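Local coordinates for hypothetical protein PA5202 (Pseudomonas aeruginosa, PDB 1ZKI) that adopts the hotdog fold of the thioesterases and probably hydrolyses acyl-CoA thioesters, at residues M58-G63 against A122-F128. Sequence-based numbering, arbitrary orientation.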
HETATM    1  N   MSE A  58      -9.664  -8.549   3.185  1.00 13.75           N
HETATM    2  CA  MSE A  58      -8.324  -8.013   3.355  1.00 15.44           C
HETATM    3  C   MSE A  58      -7.844  -8.069   4.814  1.00 14.54           C
HETATM    4  O   MSE A  58      -6.740  -8.523   5.086  1.00 13.75           O
HETATM    5  CB  MSE A  58      -8.238  -6.577   2.824  1.00 15.31           C
HETATM    6  CG  MSE A  58      -6.828  -6.028   2.910  1.00 16.73           C
HETATM    7 SE   MSE A  58      -6.773  -4.331   1.996  1.00 25.80          SE
HETATM    8  CE  MSE A  58      -7.080  -5.023   0.191  1.00 18.24           C
ATOM      9  N   ASP A  59      -8.683  -7.619   5.742  1.00 13.60           N
ATOM     10  CA  ASP A  59      -8.302  -7.602   7.164  1.00 14.11           C
ATOM     11  C   ASP A  59      -7.958  -9.022   7.659  1.00 13.88           C
ATOM     12  O   ASP A  59      -6.952  -9.239   8.364  1.00 14.15           O
ATOM     13  CB  ASP A  59      -9.425  -6.981   7.999  1.00 14.52           C
ATOM     14  CG  ASP A  59      -9.096  -6.962   9.480  1.00 19.49           C
ATOM     15  OD1 ASP A  59      -8.112  -6.300   9.881  1.00 22.47           O
ATOM     16  OD2 ASP A  59      -9.783  -7.659  10.234  1.00 26.56           O
ATOM     17  N   VAL A  60      -8.778  -9.999   7.276  1.00 12.70           N
ATOM     18  CA  VAL A  60      -8.528 -11.380   7.675  1.00 12.43           C
ATOM     19  C   VAL A  60      -7.216 -11.918   7.100  1.00 11.85           C
ATOM     20  O   VAL A  60      -6.440 -12.549   7.817  1.00 12.17           O
ATOM     21  CB  VAL A  60      -9.723 -12.287   7.346  1.00 12.51           C
ATOM     22  CG1 VAL A  60      -9.358 -13.766   7.487  1.00 14.55           C
ATOM     23  CG2 VAL A  60     -10.931 -11.914   8.278  1.00 13.01           C
ATOM     24  N   THR A  61      -6.987 -11.679   5.812  1.00 10.99           N
ATOM     25  CA  THR A  61      -5.750 -12.126   5.160  1.00 10.75           C
ATOM     26  C   THR A  61      -4.515 -11.479   5.806  1.00 10.72           C
ATOM     27  O   THR A  61      -3.512 -12.141   6.043  1.00 10.18           O
ATOM     28  CB  THR A  61      -5.764 -11.822   3.642  1.00 11.09           C
ATOM     29  OG1 THR A  61      -7.009 -12.268   3.086  1.00 10.76           O
ATOM     30  CG2 THR A  61      -4.621 -12.578   2.946  1.00 10.71           C
HETATM   31  N   MSE A  62      -4.598 -10.176   6.076  1.00 11.37           N
HETATM   32  CA  MSE A  62      -3.511  -9.476   6.767  1.00 13.22           C
HETATM   33  C   MSE A  62      -3.248 -10.062   8.157  1.00 11.64           C
HETATM   34  O   MSE A  62      -2.103 -10.245   8.528  1.00 11.90           O
HETATM   35  CB  MSE A  62      -3.810  -7.982   6.858  1.00 11.62           C
HETATM   36  CG  MSE A  62      -3.733  -7.264   5.532  1.00 11.03           C
HETATM   37 SE   MSE A  62      -4.273  -5.379   5.930  1.00 23.81          SE
HETATM   38  CE  MSE A  62      -3.520  -4.547   4.340  1.00 15.59           C
ATOM     39  N   GLY A  63      -4.304 -10.380   8.913  1.00 11.72           N
ATOM     40  CA  GLY A  63      -4.137 -11.005  10.231  1.00 11.59           C
ATOM     41  C   GLY A  63      -3.404 -12.341  10.153  1.00 11.89           C
ATOM     42  O   GLY A  63      -2.545 -12.645  10.991  1.00 12.28           O
ATOM     43  N   ALA A 122      -8.691  -4.598  -5.493  1.00 11.61           N
ATOM     44  CA  ALA A 122      -8.462  -3.660  -4.365  1.00 11.30           C
ATOM     45  C   ALA A 122      -7.028  -3.787  -3.878  1.00 11.85           C
ATOM     46  O   ALA A 122      -6.361  -4.784  -4.144  1.00 11.59           O
ATOM     47  CB  ALA A 122      -9.446  -3.941  -3.219  1.00 11.40           C
ATOM     48  N   LYS A 123      -6.550  -2.757  -3.194  1.00 11.24           N
ATOM     49  CA  LYS A 123      -5.184  -2.756  -2.678  1.00 12.03           C
ATOM     50  C   LYS A 123      -5.247  -2.038  -1.343  1.00 11.55           C
ATOM     51  O   LYS A 123      -5.998  -1.064  -1.192  1.00 11.20           O
ATOM     52  CB  LYS A 123      -4.245  -1.991  -3.614  1.00 12.88           C
ATOM     53  CG  LYS A 123      -2.771  -1.988  -3.154  1.00 15.72           C
ATOM     54  CD  LYS A 123      -2.089  -3.299  -3.571  1.00 20.70           C
ATOM     55  CE  LYS A 123      -0.993  -3.747  -2.598  1.00 25.04           C
ATOM     56  NZ  LYS A 123       0.260  -3.013  -2.742  1.00 27.06           N
ATOM     57  N   GLY A 124      -4.495  -2.528  -0.363  1.00 10.68           N
ATOM     58  CA  GLY A 124      -4.465  -1.832   0.940  1.00 10.82           C
ATOM     59  C   GLY A 124      -3.194  -2.012   1.727  1.00 10.62           C
ATOM     60  O   GLY A 124      -2.325  -2.806   1.347  1.00 10.78           O
ATOM     61  N   GLN A 125      -3.122  -1.285   2.840  1.00 10.36           N
ATOM     62  CA  GLN A 125      -1.952  -1.250   3.704  1.00 11.20           C
ATOM     63  C   GLN A 125      -2.468  -0.981   5.095  1.00 11.48           C
ATOM     64  O   GLN A 125      -3.351  -0.142   5.265  1.00 11.46           O
ATOM     65  CB  GLN A 125      -1.051  -0.094   3.256  1.00 10.84           C
ATOM     66  CG  GLN A 125       0.270   0.028   3.967  1.00 12.10           C
ATOM     67  CD  GLN A 125       1.090   1.198   3.425  1.00 13.17           C
ATOM     68  OE1 GLN A 125       1.495   2.093   4.181  1.00 15.29           O
ATOM     69  NE2 GLN A 125       1.302   1.214   2.109  1.00 15.08           N
ATOM     70  N   GLY A 126      -1.938  -1.697   6.078  1.00 10.26           N
ATOM     71  CA  GLY A 126      -2.382  -1.524   7.475  1.00 11.18           C
ATOM     72  C   GLY A 126      -1.281  -1.773   8.483  1.00 11.45           C
ATOM     73  O   GLY A 126      -0.166  -2.213   8.128  1.00 11.07           O
ATOM     74  N   THR A 127      -1.608  -1.516   9.745  1.00 10.73           N
ATOM     75  CA  THR A 127      -0.643  -1.578  10.826  1.00 11.38           C
ATOM     76  C   THR A 127      -1.284  -2.432  11.893  1.00 11.78           C
ATOM     77  O   THR A 127      -2.454  -2.229  12.247  1.00 11.66           O
ATOM     78  CB  THR A 127      -0.346  -0.183  11.384  1.00 11.18           C
ATOM     79  OG1 THR A 127      -0.161   0.734  10.301  1.00 12.18           O
ATOM     80  CG2 THR A 127       0.923  -0.189  12.297  1.00 11.66           C
ATOM     81  N   PHE A 128      -0.511  -3.384  12.402  1.00 12.69           N
ATOM     82  CA  PHE A 128      -0.953  -4.279  13.472  1.00 14.35           C
ATOM     83  C   PHE A 128      -0.124  -4.032  14.722  1.00 15.07           C
ATOM     84  O   PHE A 128       1.054  -3.648  14.642  1.00 14.05           O
ATOM     85  CB  PHE A 128      -0.819  -5.737  13.000  1.00 15.25           C
ATOM     86  CG  PHE A 128      -1.948  -6.197  12.120  1.00 16.66           C
ATOM     87  CD1 PHE A 128      -2.857  -7.137  12.585  1.00 18.94           C
ATOM     88  CD2 PHE A 128      -2.125  -5.677  10.845  1.00 17.86           C
ATOM     89  CE1 PHE A 128      -3.914  -7.570  11.790  1.00 19.18           C
ATOM     90  CE2 PHE A 128      -3.194  -6.086  10.031  1.00 19.15           C
ATOM     91  CZ  PHE A 128      -4.090  -7.038  10.503  1.00 18.79           C
TER
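Met58 and Met62, both modelled as selenomethionine, reach from helix 51-70 onto the backbone of strand 119-130. Met58 lays SE over Gly124, 3.6 Å from its CA. Its chain leaves the helix with CG anti to the backbone N (chi1 -176°) and bends at chi3, -67°. That bend carries CE back along the strand, 3.8 Å from Lys123 C and 4.3 Å from Ala122 CB. Met62 extends beyond CG and sets its methyl over the peptide between Gly124 and Gln125, with CE 3.6 Å from Gln125 N. Gly124 presents bare backbone to the selenium of Met58.

Phe128 closes the other end. Its ring meets the helix backbone at Gly63, where CZ lies 3.7 Å from Gly63 N, and Met62 CB stands 3.7 Å from Phe128 CE2. Asp59 OD1 approaches CZ at 4.1 Å, with the carboxylate and ring planes 14° apart. The strong partner of that oxygen is Thr78 OG1, a hydrogen bond to strand 76-85.

The flanking strands 76-85 and 107-116 continue the surface under the methionines. Met58 touches Ile83 of the first and Ala112 and Val114 of the second; Met62 touches Cys81 of the first and Val110 and Ala112 of the second. On the reverse side of the strand, Lys123 NZ forms salt bridges with Glu111 of its own chain and with Glu111 of the second subunit.

This is the central helix of the hotdog fold packed against its curved antiparallel sheet. No hydrogen bond crosses between the segments, so their hold on each other rests on van der Waals packing of two selenomethionine chains and one aromatic ring.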